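Local structure of protein SeqA (Vibrio cholerae, 3SK7) at residues A[43-48]-A[99-104]. The protein binds pairs of hemimethylated GATC sequences at the replication origin, blocking re-initiation so that the chromosome is replicated once per cell cycle. Numbering follows the deposited sequence.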
ATOM      1  N   SER A  43      10.305   0.721   2.494  1.00  8.75           N
ATOM      2  CA  SER A  43      11.218   0.662   1.356  0.52 11.27           C
ATOM      3  C   SER A  43      11.730  -0.761   1.160  1.00  9.85           C
ATOM      4  O   SER A  43      11.726  -1.294   0.029  1.00 11.63           O
ATOM      5  CB  SER A  43      12.390   1.622   1.557  0.52 12.26           C
ATOM      6  OG  SER A  43      13.288   1.566   0.455  0.52 16.58           O
ATOM      7  N   GLU A  44      12.170  -1.380   2.247  1.00  9.31           N
ATOM      8  CA  GLU A  44      12.700  -2.736   2.138  1.00 12.32           C
ATOM      9  C   GLU A  44      11.615  -3.687   1.627  1.00 14.03           C
ATOM     10  O   GLU A  44      11.863  -4.560   0.785  1.00 14.69           O
ATOM     11  CB  GLU A  44      13.245  -3.253   3.477  1.00 15.98           C
ATOM     12  CG  GLU A  44      14.054  -4.555   3.335  1.00 18.35           C
ATOM     13  CD  GLU A  44      13.206  -5.822   3.247  1.00 18.24           C
ATOM     14  OE1 GLU A  44      12.050  -5.862   3.758  1.00 21.84           O
ATOM     15  OE2 GLU A  44      13.714  -6.794   2.636  1.00 23.21           O
ATOM     16  N   ALA A  45      10.407  -3.537   2.166  1.00 10.11           N
ATOM     17  CA  ALA A  45       9.332  -4.459   1.859  1.00 10.80           C
ATOM     18  C   ALA A  45       8.831  -4.367   0.435  1.00 13.16           C
ATOM     19  O   ALA A  45       8.340  -5.351  -0.112  1.00 15.98           O
ATOM     20  CB  ALA A  45       8.195  -4.252   2.830  1.00 10.66           C
ATOM     21  N   THR A  46       8.920  -3.177  -0.144  1.00 11.20           N
ATOM     22  CA  THR A  46       8.405  -2.953  -1.494  1.00 10.26           C
ATOM     23  C   THR A  46       9.446  -3.159  -2.565  1.00 14.26           C
ATOM     24  O   THR A  46       9.109  -3.551  -3.676  1.00 13.54           O
ATOM     25  CB  THR A  46       7.820  -1.529  -1.643  1.00 10.40           C
ATOM     26  OG1 THR A  46       8.791  -0.549  -1.253  1.00 11.53           O
ATOM     27  CG2 THR A  46       6.554  -1.348  -0.788  1.00 12.40           C
ATOM     28  N   MET A  47      10.709  -2.882  -2.232  1.00 14.68           N
ATOM     29  CA  MET A  47      11.790  -3.016  -3.211  1.00 18.37           C
ATOM     30  C   MET A  47      12.340  -4.435  -3.232  1.00 24.44           C
ATOM     31  O   MET A  47      13.087  -4.782  -4.121  1.00 32.40           O
ATOM     32  CB  MET A  47      12.900  -1.991  -2.934  1.00 19.86           C
ATOM     33  CG  MET A  47      12.450  -0.504  -3.047  1.00 15.39           C
ATOM     34  SD  MET A  47      11.923   0.023  -4.685  1.00 22.00           S
ATOM     35  CE  MET A  47      10.206  -0.273  -4.585  1.00 16.07           C
ATOM     36  N   PHE A  48      11.914  -5.251  -2.279  1.00 26.18           N
ATOM     37  CA  PHE A  48      12.354  -6.641  -2.155  1.00 33.03           C
ATOM     38  C   PHE A  48      12.030  -7.484  -3.390  1.00 36.29           C
ATOM     39  O   PHE A  48      10.924  -7.413  -3.928  1.00 36.52           O
ATOM     40  CB  PHE A  48      11.693  -7.260  -0.919  1.00 30.59           C
ATOM     41  CG  PHE A  48      11.940  -8.725  -0.774  1.00 38.65           C
ATOM     42  CD1 PHE A  48      13.220  -9.202  -0.551  1.00 40.45           C
ATOM     43  CD2 PHE A  48      10.892  -9.626  -0.854  1.00 40.11           C
ATOM     44  CE1 PHE A  48      13.457 -10.564  -0.421  1.00 40.52           C
ATOM     45  CE2 PHE A  48      11.113 -10.991  -0.723  1.00 40.39           C
ATOM     46  CZ  PHE A  48      12.398 -11.462  -0.506  1.00 40.38           C
ATOM     47  N   MET A  99       2.711  -5.544   4.567  1.00  5.34           N
ATOM     48  CA  MET A  99       2.543  -5.395   5.996  1.00  5.88           C
ATOM     49  C   MET A  99       3.141  -6.574   6.754  1.00  8.29           C
ATOM     50  O   MET A  99       3.700  -6.397   7.829  1.00  7.57           O
ATOM     51  CB  MET A  99       1.067  -5.231   6.359  1.00  6.11           C
ATOM     52  CG  MET A  99       0.503  -3.880   5.980  1.00  7.07           C
ATOM     53  SD  MET A  99      -1.158  -3.556   6.600  1.00  7.40           S
ATOM     54  CE  MET A  99      -0.795  -3.328   8.312  1.00  8.37           C
ATOM     55  N   VAL A 100       3.031  -7.779   6.199  1.00  6.92           N
ATOM     56  CA  VAL A 100       3.665  -8.937   6.820  1.00  7.03           C
ATOM     57  C   VAL A 100       5.175  -8.750   6.883  1.00  9.68           C
ATOM     58  O   VAL A 100       5.809  -9.015   7.938  1.00  9.92           O
ATOM     59  CB  VAL A 100       3.334 -10.232   6.045  1.00  9.31           C
ATOM     60  CG1 VAL A 100       4.253 -11.343   6.463  1.00 12.25           C
ATOM     61  CG2 VAL A 100       1.908 -10.645   6.296  1.00 11.51           C
ATOM     62  N   ARG A 101       5.765  -8.305   5.775  1.00  6.98           N
ATOM     63  CA  ARG A 101       7.200  -8.093   5.741  1.00 11.05           C
ATOM     64  C   ARG A 101       7.667  -6.972   6.678  1.00  7.82           C
ATOM     65  O   ARG A 101       8.764  -7.045   7.254  1.00 11.78           O
ATOM     66  CB  ARG A 101       7.642  -7.815   4.332  1.00 12.12           C
ATOM     67  CG  ARG A 101       9.099  -7.656   4.175  1.00 13.32           C
ATOM     68  CD  ARG A 101       9.821  -8.967   4.400  1.00 18.18           C
ATOM     69  NE  ARG A 101      11.187  -8.841   3.930  1.00 18.78           N
ATOM     70  CZ  ARG A 101      11.956  -9.858   3.590  1.00 19.37           C
ATOM     71  NH1 ARG A 101      13.170  -9.606   3.157  1.00 20.73           N
ATOM     72  NH2 ARG A 101      11.507 -11.103   3.691  1.00 22.63           N
ATOM     73  N   MET A 102       6.823  -5.959   6.844  1.00  8.38           N
ATOM     74  CA  MET A 102       7.135  -4.879   7.768  1.00  7.35           C
ATOM     75  C   MET A 102       6.970  -5.268   9.238  1.00  9.85           C
ATOM     76  O   MET A 102       7.307  -4.489  10.122  1.00 12.25           O
ATOM     77  CB  MET A 102       6.244  -3.657   7.479  1.00  6.96           C
ATOM     78  CG  MET A 102       6.542  -2.914   6.181  1.00  7.71           C
ATOM     79  SD  MET A 102       5.448  -1.515   5.885  1.00  8.60           S
ATOM     80  CE  MET A 102       6.026  -0.324   7.084  1.00  8.85           C
ATOM     81  N   GLY A 103       6.415  -6.450   9.484  1.00  9.02           N
ATOM     82  CA  GLY A 103       6.326  -6.990  10.835  1.00 10.47           C
ATOM     83  C   GLY A 103       5.024  -6.788  11.575  1.00  7.81           C
ATOM     84  O   GLY A 103       4.972  -7.008  12.798  1.00  9.83           O
ATOM     85  N   PHE A 104       3.975  -6.379  10.861  1.00  7.41           N
ATOM     86  CA  PHE A 104       2.696  -6.197  11.506  1.00  8.32           C
ATOM     87  C   PHE A 104       2.067  -7.546  11.871  1.00 10.02           C
ATOM     88  O   PHE A 104       2.216  -8.550  11.189  1.00 10.49           O
ATOM     89  CB  PHE A 104       1.741  -5.435  10.593  1.00  7.13           C
ATOM     90  CG  PHE A 104       2.044  -3.977  10.468  1.00  7.98           C
ATOM     91  CD1 PHE A 104       1.449  -3.062  11.312  1.00  6.24           C
ATOM     92  CD2 PHE A 104       2.897  -3.511   9.486  1.00  7.79           C
ATOM     93  CE1 PHE A 104       1.707  -1.710  11.180  1.00  7.58           C
ATOM     94  CE2 PHE A 104       3.160  -2.164   9.357  1.00  7.68           C
ATOM     95  CZ  PHE A 104       2.549  -1.267  10.209  1.00  6.91           C
TER
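Arg101 lays its guanidinium over one face of the Phe48 ring, with Arg101 CZ 4.2 Å from the centroid of the Phe48 ring and only 5° off the normal. The planes are 29° apart, and the two groups stack; Arg101 NH1 is the nitrogen that comes down on the ring, 3.7 Å from Phe48 CE1 and displaced toward the rim. This is a cation-pi pair, and the same guanidinium is held at its edge by Glu44. Here the grip is side-on: Arg101 NE donates to Glu44 OE1 at 3.1 Å and Arg101 NH1 to Glu44 OE2 at 2.9 Å, both bonds close to straight and both arriving on the syn side of the carboxylate. Carboxylate and guanidinium are nearly coplanar, and the paired bonds fix the rotation of the cation while Phe48 covers one of its faces. A bend at chi2 of Arg101 (69°) turns CD off the extended path. The salt bridge ties helix 39-47, near its C-terminal end, to the last part of helix 88-101 within the helical C-terminal domain of SeqA, the family's DNA-binding domain. Glu44 and Phe48, four residues apart where helix 39-47 gives way to the next loop, meet the same cation at its edge and over its face. Next to the salt bridge, Ala45 CB packs against the aliphatic stem of Arg101, 3.8 Å from Arg101 CG, at the point where the backbones come closest. Met102 CG also touches Ala45 CB, at 4.0 Å, and Met102 is itself buried, reaching Ser41 and Phe42 of helix 39-47. Directly after it, Gly103 turns the chain with positive phi in a Schellman motif, Gly103 N bonding back to Val100 O and Phe104 N to Met99 O.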